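Local coordinates for endo-beta-1,4-glucanase (Bacillus licheniformis, PDB 2JEM), which hydrolyses internal beta-1,4-glucosidic bonds in plant cell-wall polysaccharides, acting as a family 12 xyloglucanase with endoglucanase activity, at residues N51-D56 and K87-I92; D56-W61 and N78-T83; N119-Y124 and S210-I215; A135-L140 and Q155-L160. The protein carries 1 engineered substitution. All blocks are in the same frame, centred on the assembly; numbering follows the deposited sequence. Where two conformers were deposited one is given.

Overall arrangement
Two long excursions of the chain, met in series, each enclose a shorter one. Contact 1 closes the first by bringing the loop 51-56 back to 87-92, at the start of strand 91-95. Contact 2, which shares Asp-56 with it, nests inside and holds the same loop against the end of strand 72-79. Contact 3 then pairs strand 118-128 with the edge strand 210-214, and contact 4 nests within it, pairing strands 131-141 and 154-163 in the other sheet. The two sheets pack together here, for example through Val-122 on Tyr-136 and Leu-160. Contacts 1 and 4 are joined through Tyr-89 OH, which reaches Ala-135 O.

Contact 1. Residues N51-D56 and K87-I92; sequences NVWGAD and KAYPSI
Asn-51 and Tyr-89, both buried, are tied through backbone and side chain alike, and here the contact is most closely knit. Tyr-89 N donates an almost straight hydrogen bond (3.0 Å, 163°) to Asn-51 O, in the plane of that carbonyl. Asn-51 ND2 answers with a 3.1 Å bond to Tyr-89 O, coming from well above the carbonyl plane. With CG anti to the backbone N (chi1 -154°), the amide of Asn-51 is placed to use both its ends: OD1 accepts from Trp-53 NE1 at 2.7 Å, and this pair of bonds fixes which way the amide is flipped. Between them and the next grip lies a single beta bridge, Val-52 with Ala-88, CA to CA 4.3 Å. Further along, Lys-87 O is held by two successive backbone nitrogens, Trp-53 N at 2.7 Å and Gly-54 N at 2.8 Å, beside a classic beta bulge where Lys-87 and Ala-88 both face Val-244. The solvent side is looser: Trp-53 is exposed, its CZ2 in plain apolar contact with Tyr-89 CB at 3.8 Å, and the partly exposed Val-52 points its side chain away. Replaced by alanine, Asn-51 has no amide to offer, and Tyr-89 O and the indole N-H of Trp-53 would probably each be left short of a partner. The chemistry implies that this irregular loop is held to the neighbouring segment chiefly by polar bonds, with apolar packing secondary.

Contact 2. Residues D56-W61 and N78-T83; sequences DQVSGW and NWPSNT
Ser-59 O and Pro-80 O are joined by one water, which donates to both, at 2.7 Å to Ser-59 O and 3.0 Å to Pro-80 O. The same Ser-59 carbonyl rests against the proline ring at CG. Deeper in, the contact turns aromatic. Trp-61 CB sits over a face of the Trp-79 six-membered ring, a CH-pi contact 3.7 Å from its centroid; CG lies between the backbone N and the carbonyl carbon (chi1 76°), which carries the indole out alongside Trp-79. The two ring systems are nearly parallel, their planes 13° apart, but offset so that little of one lies over the other. Val-58 comes at the edge of Trp-79 instead, with CB 3.7 Å from CE3, while its CG1 packs on Pro-80 CD at the same distance. Both segments bend here: Val-58 to Trp-61 reverse direction in a type II beta turn, with Gly-60 at positive phi, and Pro-80 centres an inverse gamma turn just beyond strand 72-79. Ser-81 OG then accepts from Thr-83 N, making an ST turn. Trp-79 NE1 bonds to Gln-63 OE1, so the indole supporting Trp-61 and Val-58 is itself held in place. At the far end a second water donates to Gln-57 OE1 and lies 2.8 Å from Thr-83 OG1, a hydroxyl that Lys-87 NZ also reaches.

Contact 3. Residues N119-Y124 and S210-I215; sequences NTKVSY and SANLNI
This is an antiparallel strand pairing at the border of a sheet: strand 210-214, outermost in its sheet, lies along strand 118-128, and the axes of 119-124 and 210-214 approach to 4.7 Å. The most regular section is the hydrogen-bonded pair of Val-122 and Ala-211, where Val-122 N donates to Ala-211 O at 3.0 Å and Ala-211 N to Val-122 O at 3.1 Å. Towards the other end the pattern is less even. Thr-120 N still points straight at Leu-213 O (2.8 Å, 177°), but the return bond from Leu-213 N to Thr-120 O is weak. In one of its two conformers Asn-212 adds a donor to that carbonyl: its side chain swings to the carbonyl side of CA (chi1 172°), the amide reaches across to the neighbouring strand, and ND2 lies 2.9 Å from Thr-120 O, tilted from the carbonyl plane. On the same face Asn-119 ND2 approaches Asn-214 CB at 3.5 Å, the two amide planes turned 47° apart, and Ser-123 OG lies beside Ser-210 CB. The opposite face carries Thr-120, Val-122, Ala-211 and Leu-213. Asn-214 marks the change from strand to helix: as N-cap of helix 215-225 its OD1 accepts from Arg-216 N and also from Ile-118 N, while its ND2 bonds to Asn-117 OD1. Strand 247-260 pairs with strand 118-128 along its other edge, while the face bearing Val-122 and Leu-213 packs on Tyr-136 of strand 131-141 in the second sheet of the sandwich.

Contact 4. Residues A135-L140 and Q155-L160; sequences AYDIWL and QIMIWL. Engineered in segment 155-160: Gln-155 (natural residue Glu).
Strands 131-141 and 154-163 run antiparallel in the inner sheet of the beta-jelly-roll typical of glycoside hydrolase family 12, whose concave face forms the substrate cleft. Ile-138 and Ile-156 make the tightest backbone pair, with 2.8 Å in each direction: Ile-138 N to Ile-156 O, and Ile-156 N to Ile-138 O. Tyr-136 and Ile-158 are bonded in the same way, though both donors stand above the carbonyl planes. The sheet presents two very different faces. On one, Ile-138, Ile-156 and Ile-158 form an apolar layer, with Ile-138 CD1 against Ile-158 CD1 at 3.8 Å, and helix 215-225 covers it through Phe-218 and Leu-222. The other, probably the cleft side, bears Asp-137, Trp-139, Met-157, Trp-159 and the engineered Gln-155, which replaces a natural glutamate. Stretched to full length, its CG opposite the backbone N (chi1 178°), Gln-155 runs along the indole of Trp-139, with CG over one face, 3.8 Å from the six-membered ring centroid, and the amide only 19° from the ring plane. Trp-139 is itself braced edge-to-face by Trp-98 and Trp-197, and Trp-197 NE1 donates to Gln-155 OE1. An alanine in place of Trp-139 removes the ring face beneath CB, CG and CD of Gln-155 and the edge-to-face partner of Trp-98 and Trp-197, probably opening a gap there. The remaining end of that amide is tied down by Gln-155 NE2, which donates at 2.9 Å to the syn side of Asp-137 OD1.

Contact 1. Residues N51-D56 and K87-I92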
# COMPACT_ATOMS: atom_id res chain seq x y z
N ASN A 51 -1.75 2.78 11.31
CA ASN A 51 -2.92 2.65 10.44
C ASN A 51 -3.94 1.62 10.92
O ASN A 51 -4.27 0.68 10.20
CB ASN A 51 -2.47 2.36 9.00
CG ASN A 51 -3.50 2.81 7.98
OD1 ASN A 51 -4.52 3.41 8.33
ND2 ASN A 51 -3.25 2.52 6.73
N VAL A 52 -4.46 1.81 12.12
CA VAL A 52 -5.39 0.85 12.72
C VAL A 52 -6.82 1.32 12.50
O VAL A 52 -7.15 2.47 12.82
CB VAL A 52 -5.12 0.70 14.24
CG1 VAL A 52 -6.24 -0.12 14.91
CG2 VAL A 52 -3.74 0.06 14.48
N TRP A 53 -7.65 0.45 11.93
CA TRP A 53 -9.04 0.78 11.62
C TRP A 53 -10.02 0.16 12.60
O TRP A 53 -11.10 0.71 12.84
CB TRP A 53 -9.40 0.35 10.20
CG TRP A 53 -8.46 0.88 9.17
CD1 TRP A 53 -7.58 1.92 9.32
CD2 TRP A 53 -8.32 0.44 7.82
NE1 TRP A 53 -6.89 2.13 8.15
CE2 TRP A 53 -7.33 1.24 7.21
CE3 TRP A 53 -8.95 -0.55 7.05
CZ2 TRP A 53 -6.94 1.08 5.88
CZ3 TRP A 53 -8.58 -0.71 5.73
CH2 TRP A 53 -7.57 0.10 5.16
N GLY A 54 -9.65 -0.99 13.16
CA GLY A 54 -10.61 -1.82 13.89
C GLY A 54 -10.45 -1.84 15.39
O GLY A 54 -10.90 -2.79 16.02
N ALA A 55 -9.83 -0.82 15.98
CA ALA A 55 -9.55 -0.80 17.43
C ALA A 55 -10.81 -1.02 18.27
O ALA A 55 -10.80 -1.79 19.25
CB ALA A 55 -8.87 0.49 17.83
N ASP A 56 -11.89 -0.34 17.89
CA ASP A 56 -13.17 -0.42 18.60
C ASP A 56 -13.97 -1.69 18.28
O ASP A 56 -14.93 -2.00 18.99
CB ASP A 56 -14.03 0.85 18.35
CG ASP A 56 -13.37 2.13 18.85
OD1 ASP A 56 -12.60 2.08 19.85
OD2 ASP A 56 -13.62 3.21 18.26
N LYS A 87 -8.77 -4.94 9.54
CA LYS A 87 -8.65 -4.32 10.86
C LYS A 87 -7.60 -3.22 10.86
O LYS A 87 -7.67 -2.28 11.64
CB LYS A 87 -8.31 -5.35 11.94
CG LYS A 87 -9.20 -6.61 11.98
CD LYS A 87 -10.72 -6.27 12.12
CE LYS A 87 -11.57 -7.54 12.30
NZ LYS A 87 -11.65 -8.38 11.09
N ALA A 88 -6.61 -3.36 10.00
CA ALA A 88 -5.48 -2.44 9.99
C ALA A 88 -4.69 -2.64 8.71
O ALA A 88 -4.73 -3.73 8.11
CB ALA A 88 -4.55 -2.72 11.19
N TYR A 89 -3.99 -1.59 8.29
CA TYR A 89 -3.09 -1.69 7.14
C TYR A 89 -1.78 -0.97 7.54
O TYR A 89 -1.43 0.04 6.93
CB TYR A 89 -3.80 -1.10 5.89
CG TYR A 89 -3.22 -1.45 4.52
CD1 TYR A 89 -1.93 -1.97 4.39
CD2 TYR A 89 -3.96 -1.20 3.34
CE1 TYR A 89 -1.38 -2.25 3.13
CE2 TYR A 89 -3.43 -1.50 2.08
CZ TYR A 89 -2.14 -2.01 1.99
OH TYR A 89 -1.56 -2.30 0.77
N PRO A 90 -1.06 -1.51 8.56
CA PRO A 90 0.22 -0.91 8.95
C PRO A 90 1.07 -0.91 7.70
O PRO A 90 1.13 -1.91 6.98
CB PRO A 90 0.75 -1.85 10.03
CG PRO A 90 -0.04 -3.17 9.85
CD PRO A 90 -1.37 -2.71 9.36
N SER A 91 1.72 0.22 7.44
CA SER A 91 2.36 0.48 6.14
C SER A 91 3.55 1.43 6.31
O SER A 91 3.60 2.22 7.25
CB SER A 91 1.36 1.16 5.17
OG SER A 91 0.39 0.30 4.59
N ILE A 92 4.48 1.35 5.36
CA ILE A 92 5.46 2.42 5.15
C ILE A 92 4.87 3.32 4.07
O ILE A 92 4.41 2.83 3.04
CB ILE A 92 6.80 1.87 4.60
CG1 ILE A 92 7.36 0.79 5.54
CG2 ILE A 92 7.80 3.06 4.35
CD1 ILE A 92 8.56 0.06 4.98

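Contact 2. Residues D56-W61 and N78-T83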
# COMPACT_ATOMS: atom_id res chain seq x y z
N ASP A 56 -11.89 -0.34 17.89
CA ASP A 56 -13.17 -0.42 18.60
C ASP A 56 -13.97 -1.69 18.28
O ASP A 56 -14.93 -2.00 18.99
CB ASP A 56 -14.03 0.85 18.35
CG ASP A 56 -13.37 2.13 18.85
OD1 ASP A 56 -12.60 2.08 19.85
OD2 ASP A 56 -13.62 3.21 18.26
N GLN A 57 -13.56 -2.43 17.24
CA GLN A 57 -14.24 -3.67 16.83
C GLN A 57 -13.71 -4.95 17.50
O GLN A 57 -14.44 -5.94 17.60
CB GLN A 57 -14.11 -3.92 15.33
CG GLN A 57 -14.72 -2.92 14.36
CD GLN A 57 -14.27 -3.19 12.89
OE1 GLN A 57 -14.22 -4.35 12.41
NE2 GLN A 57 -13.93 -2.11 12.18
N VAL A 58 -12.43 -4.95 17.89
CA VAL A 58 -11.75 -6.20 18.27
C VAL A 58 -11.18 -6.11 19.68
O VAL A 58 -10.25 -5.34 19.94
CB VAL A 58 -10.61 -6.58 17.28
CG1 VAL A 58 -9.95 -7.92 17.70
CG2 VAL A 58 -11.15 -6.69 15.81
N SER A 59 -11.75 -6.91 20.59
CA SER A 59 -11.33 -6.85 21.99
C SER A 59 -9.95 -7.47 22.08
O SER A 59 -9.70 -8.56 21.54
CB SER A 59 -12.30 -7.59 22.91
OG SER A 59 -13.58 -6.99 22.86
N GLY A 60 -9.06 -6.75 22.76
CA GLY A 60 -7.72 -7.25 23.02
C GLY A 60 -6.75 -7.09 21.87
O GLY A 60 -5.70 -7.75 21.87
N TRP A 61 -7.09 -6.25 20.88
CA TRP A 61 -6.16 -5.98 19.77
C TRP A 61 -4.91 -5.28 20.34
O TRP A 61 -5.00 -4.57 21.35
CB TRP A 61 -6.81 -5.10 18.70
CG TRP A 61 -6.89 -3.66 19.12
CD1 TRP A 61 -7.88 -3.07 19.87
CD2 TRP A 61 -5.91 -2.64 18.88
NE1 TRP A 61 -7.59 -1.75 20.10
CE2 TRP A 61 -6.38 -1.45 19.51
CE3 TRP A 61 -4.67 -2.60 18.21
CZ2 TRP A 61 -5.66 -0.24 19.48
CZ3 TRP A 61 -3.95 -1.38 18.17
CH2 TRP A 61 -4.44 -0.23 18.81
N ASN A 78 -1.74 -8.24 16.76
CA ASN A 78 -2.60 -9.24 17.36
C ASN A 78 -4.02 -8.77 17.14
O ASN A 78 -4.44 -7.74 17.70
CB ASN A 78 -2.31 -9.36 18.85
CG ASN A 78 -3.25 -10.29 19.58
OD1 ASN A 78 -3.23 -11.49 19.37
ND2 ASN A 78 -4.04 -9.73 20.48
N TRP A 79 -4.72 -9.50 16.27
CA TRP A 79 -6.09 -9.15 15.86
C TRP A 79 -6.94 -10.42 16.02
O TRP A 79 -7.19 -11.14 15.05
CB TRP A 79 -6.08 -8.60 14.42
CG TRP A 79 -5.58 -7.18 14.37
CD1 TRP A 79 -4.35 -6.75 13.95
CD2 TRP A 79 -6.30 -6.01 14.77
NE1 TRP A 79 -4.26 -5.39 14.05
CE2 TRP A 79 -5.44 -4.91 14.56
CE3 TRP A 79 -7.60 -5.78 15.28
CZ2 TRP A 79 -5.82 -3.59 14.85
CZ3 TRP A 79 -7.98 -4.47 15.56
CH2 TRP A 79 -7.10 -3.40 15.35
N PRO A 80 -7.31 -10.74 17.28
CA PRO A 80 -8.05 -11.97 17.55
C PRO A 80 -9.50 -11.83 17.05
O PRO A 80 -10.38 -11.45 17.81
CB PRO A 80 -7.98 -12.10 19.08
CG PRO A 80 -7.77 -10.74 19.57
CD PRO A 80 -7.04 -9.97 18.51
N SER A 81 -9.70 -12.12 15.77
CA SER A 81 -10.96 -11.92 15.08
C SER A 81 -11.04 -12.92 13.95
O SER A 81 -10.04 -13.24 13.33
CB SER A 81 -11.00 -10.52 14.46
OG SER A 81 -12.10 -10.36 13.57
N ASN A 82 -12.23 -13.40 13.66
CA ASN A 82 -12.40 -14.16 12.43
C ASN A 82 -13.41 -13.50 11.49
O ASN A 82 -13.92 -14.15 10.60
CB ASN A 82 -12.78 -15.62 12.74
CG ASN A 82 -13.79 -15.73 13.86
OD1 ASN A 82 -14.75 -14.95 13.93
ND2 ASN A 82 -13.57 -16.68 14.77
N THR A 83 -13.69 -12.21 11.70
CA THR A 83 -14.52 -11.45 10.75
C THR A 83 -13.68 -11.02 9.55
O THR A 83 -12.46 -10.89 9.65
CB THR A 83 -15.22 -10.20 11.35
OG1 THR A 83 -14.24 -9.23 11.72
CG2 THR A 83 -16.08 -10.57 12.55
O HOH W 1 -15.38 -6.93 12.84
O HOH W 2 -11.09 -10.67 20.64

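Contact 3. Residues N119-Y124 and S210-I215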
# COMPACT_ATOMS: atom_id res chain seq x y z
N ASN A 119 10.79 3.81 -8.98
CA ASN A 119 11.41 2.54 -8.68
C ASN A 119 11.34 2.25 -7.21
O ASN A 119 11.78 3.06 -6.40
CB ASN A 119 12.86 2.54 -9.16
CG ASN A 119 12.95 2.47 -10.66
OD1 ASN A 119 13.34 3.42 -11.31
ND2 ASN A 119 12.56 1.33 -11.22
N THR A 120 10.81 1.07 -6.91
CA THR A 120 10.67 0.62 -5.54
C THR A 120 11.52 -0.61 -5.30
O THR A 120 11.77 -1.40 -6.22
CB THR A 120 9.21 0.25 -5.22
OG1 THR A 120 8.82 -0.87 -6.03
CG2 THR A 120 8.29 1.44 -5.49
N LYS A 121 11.94 -0.79 -4.05
CA LYS A 121 12.60 -2.01 -3.63
C LYS A 121 12.00 -2.41 -2.30
O LYS A 121 11.86 -1.55 -1.42
CB LYS A 121 14.11 -1.79 -3.45
CG LYS A 121 14.80 -0.97 -4.55
CD LYS A 121 16.29 -0.77 -4.27
CE LYS A 121 16.55 0.14 -3.06
NZ LYS A 121 17.88 0.82 -3.15
N VAL A 122 11.65 -3.68 -2.16
CA VAL A 122 11.26 -4.19 -0.86
C VAL A 122 11.75 -5.63 -0.69
O VAL A 122 11.70 -6.40 -1.63
CB VAL A 122 9.72 -4.05 -0.59
CG1 VAL A 122 8.91 -5.08 -1.37
CG2 VAL A 122 9.43 -4.14 0.92
N SER A 123 12.25 -5.94 0.51
CA SER A 123 12.48 -7.33 0.92
C SER A 123 11.87 -7.45 2.31
O SER A 123 12.07 -6.57 3.16
CB SER A 123 13.95 -7.65 0.96
OG SER A 123 14.55 -7.45 -0.30
N TYR A 124 11.12 -8.51 2.54
CA TYR A 124 10.43 -8.64 3.81
C TYR A 124 10.22 -10.12 4.13
O TYR A 124 10.42 -10.99 3.27
CB TYR A 124 9.08 -7.90 3.75
CG TYR A 124 8.08 -8.66 2.93
CD1 TYR A 124 8.05 -8.52 1.52
CD2 TYR A 124 7.18 -9.55 3.53
CE1 TYR A 124 7.16 -9.24 0.76
CE2 TYR A 124 6.27 -10.29 2.76
CZ TYR A 124 6.26 -10.11 1.37
OH TYR A 124 5.38 -10.85 0.63
N SER A 210 10.48 -10.59 -1.96
CA SER A 210 11.19 -9.44 -2.51
C SER A 210 10.66 -9.10 -3.89
O SER A 210 10.25 -9.97 -4.67
CB SER A 210 12.71 -9.69 -2.55
OG SER A 210 13.04 -10.73 -3.45
N ALA A 211 10.64 -7.80 -4.18
CA ALA A 211 10.31 -7.32 -5.52
C ALA A 211 10.96 -5.95 -5.68
O ALA A 211 11.03 -5.17 -4.74
CB ALA A 211 8.82 -7.24 -5.72
N ASN A 212 11.49 -5.70 -6.86
CA ASN A 212 12.08 -4.42 -7.24
C ASN A 212 11.27 -4.02 -8.46
O ASN A 212 11.49 -4.59 -9.53
CB ASN A 212 13.56 -4.66 -7.59
CG ASN A 212 14.27 -3.43 -8.18
OD1 ASN A 212 15.44 -3.54 -8.56
ND2 ASN A 212 13.59 -2.28 -8.23
N LEU A 213 10.32 -3.12 -8.27
CA LEU A 213 9.36 -2.79 -9.30
C LEU A 213 9.45 -1.35 -9.75
O LEU A 213 9.93 -0.51 -9.02
CB LEU A 213 7.94 -3.05 -8.80
CG LEU A 213 7.64 -4.47 -8.31
CD1 LEU A 213 6.22 -4.49 -7.72
CD2 LEU A 213 7.78 -5.50 -9.40
N ASN A 214 8.99 -1.10 -10.97
CA ASN A 214 8.81 0.26 -11.44
C ASN A 214 7.30 0.48 -11.54
O ASN A 214 6.63 -0.14 -12.36
CB ASN A 214 9.51 0.46 -12.79
CG ASN A 214 9.36 1.90 -13.33
OD1 ASN A 214 8.68 2.75 -12.75
ND2 ASN A 214 10.05 2.16 -14.44
N ILE A 215 6.76 1.37 -10.70
CA ILE A 215 5.30 1.59 -10.67
C ILE A 215 4.78 2.04 -12.05
O ILE A 215 3.64 1.76 -12.42
CB ILE A 215 4.88 2.57 -9.54
CG1 ILE A 215 5.32 2.05 -8.16
CG2 ILE A 215 3.39 2.86 -9.57
CD1 ILE A 215 4.89 0.59 -7.83

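Contact 4. Residues A135-L140 and Q155-L160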
# COMPACT_ATOMS: atom_id res chain seq x y z
N ALA A 135 1.17 -5.92 0.53
CA ALA A 135 0.90 -5.20 -0.74
C ALA A 135 1.39 -3.78 -0.76
O ALA A 135 1.22 -3.02 0.21
CB ALA A 135 -0.61 -5.17 -1.07
N TYR A 136 1.91 -3.40 -1.94
CA TYR A 136 2.05 -1.99 -2.27
C TYR A 136 0.68 -1.38 -2.44
O TYR A 136 -0.28 -2.06 -2.87
CB TYR A 136 2.81 -1.79 -3.58
CG TYR A 136 4.28 -1.98 -3.50
CD1 TYR A 136 5.13 -0.92 -3.12
CD2 TYR A 136 4.85 -3.21 -3.82
CE1 TYR A 136 6.51 -1.10 -3.07
CE2 TYR A 136 6.24 -3.40 -3.78
CZ TYR A 136 7.06 -2.34 -3.39
OH TYR A 136 8.43 -2.55 -3.35
N ASP A 137 0.59 -0.13 -2.07
CA ASP A 137 -0.62 0.64 -2.16
C ASP A 137 -0.21 1.96 -2.79
O ASP A 137 0.64 2.68 -2.24
CB ASP A 137 -1.11 0.91 -0.74
CG ASP A 137 -2.57 1.02 -0.65
OD1 ASP A 137 -3.22 1.08 -1.73
OD2 ASP A 137 -3.07 1.06 0.50
N ILE A 138 -0.81 2.27 -3.93
CA ILE A 138 -0.46 3.46 -4.70
C ILE A 138 -1.74 4.25 -4.88
O ILE A 138 -2.74 3.73 -5.36
CB ILE A 138 0.18 3.10 -6.08
CG1 ILE A 138 1.43 2.20 -5.92
CG2 ILE A 138 0.50 4.38 -6.89
CD1 ILE A 138 1.18 0.69 -6.24
N TRP A 139 -1.69 5.51 -4.46
CA TRP A 139 -2.85 6.42 -4.47
C TRP A 139 -2.68 7.47 -5.56
O TRP A 139 -1.59 8.06 -5.71
CB TRP A 139 -3.04 7.09 -3.10
CG TRP A 139 -3.30 6.11 -2.01
CD1 TRP A 139 -2.41 5.70 -1.05
CD2 TRP A 139 -4.53 5.41 -1.75
NE1 TRP A 139 -3.02 4.77 -0.21
CE2 TRP A 139 -4.32 4.58 -0.61
CE3 TRP A 139 -5.79 5.39 -2.37
CZ2 TRP A 139 -5.32 3.75 -0.08
CZ3 TRP A 139 -6.81 4.56 -1.84
CH2 TRP A 139 -6.56 3.75 -0.70
N LEU A 140 -3.77 7.70 -6.30
CA LEU A 140 -3.81 8.71 -7.35
C LEU A 140 -4.95 9.70 -7.16
O LEU A 140 -6.01 9.34 -6.62
CB LEU A 140 -3.90 8.09 -8.74
CG LEU A 140 -2.75 7.19 -9.18
CD1 LEU A 140 -3.10 5.75 -8.82
CD2 LEU A 140 -2.53 7.32 -10.67
N GLN A 155 -6.93 3.74 -6.62
CA GLN A 155 -6.01 3.02 -5.75
C GLN A 155 -5.47 1.86 -6.61
O GLN A 155 -6.24 1.19 -7.30
CB GLN A 155 -6.78 2.46 -4.54
CG GLN A 155 -5.89 1.63 -3.58
CD GLN A 155 -6.71 0.98 -2.48
OE1 GLN A 155 -7.95 1.01 -2.51
NE2 GLN A 155 -6.03 0.39 -1.50
N ILE A 156 -4.15 1.64 -6.56
CA ILE A 156 -3.55 0.44 -7.17
C ILE A 156 -2.91 -0.38 -6.04
O ILE A 156 -2.12 0.16 -5.22
CB ILE A 156 -2.46 0.80 -8.23
CG1 ILE A 156 -3.07 1.73 -9.32
CG2 ILE A 156 -1.84 -0.49 -8.83
CD1 ILE A 156 -1.96 2.41 -10.21
N MET A 157 -3.27 -1.65 -5.96
CA MET A 157 -2.60 -2.55 -5.04
C MET A 157 -1.76 -3.59 -5.77
O MET A 157 -2.20 -4.19 -6.76
CB MET A 157 -3.60 -3.23 -4.12
CG MET A 157 -4.22 -2.26 -3.12
SD MET A 157 -5.40 -3.13 -2.05
CE MET A 157 -4.30 -3.98 -0.93
N ILE A 158 -0.54 -3.79 -5.29
CA ILE A 158 0.31 -4.82 -5.87
C ILE A 158 0.68 -5.79 -4.76
O ILE A 158 1.52 -5.50 -3.93
CB ILE A 158 1.58 -4.23 -6.55
CG1 ILE A 158 1.20 -3.15 -7.58
CG2 ILE A 158 2.37 -5.38 -7.20
CD1 ILE A 158 2.46 -2.38 -8.12
N TRP A 159 -0.01 -6.93 -4.73
CA TRP A 159 0.13 -7.89 -3.64
C TRP A 159 1.31 -8.84 -3.86
O TRP A 159 1.35 -9.61 -4.85
CB TRP A 159 -1.12 -8.75 -3.49
CG TRP A 159 -2.42 -8.10 -3.25
CD1 TRP A 159 -2.89 -6.90 -3.76
CD2 TRP A 159 -3.50 -8.66 -2.50
NE1 TRP A 159 -4.18 -6.68 -3.34
CE2 TRP A 159 -4.59 -7.75 -2.58
CE3 TRP A 159 -3.65 -9.84 -1.77
CZ2 TRP A 159 -5.81 -7.98 -1.92
CZ3 TRP A 159 -4.87 -10.09 -1.13
CH2 TRP A 159 -5.94 -9.16 -1.22
N LEU A 160 2.25 -8.80 -2.94
CA LEU A 160 3.36 -9.75 -2.94
C LEU A 160 3.09 -10.98 -2.07
O LEU A 160 3.80 -11.99 -2.17
CB LEU A 160 4.63 -9.05 -2.50
CG LEU A 160 5.04 -7.76 -3.20
CD1 LEU A 160 6.35 -7.29 -2.56
CD2 LEU A 160 5.19 -7.99 -4.72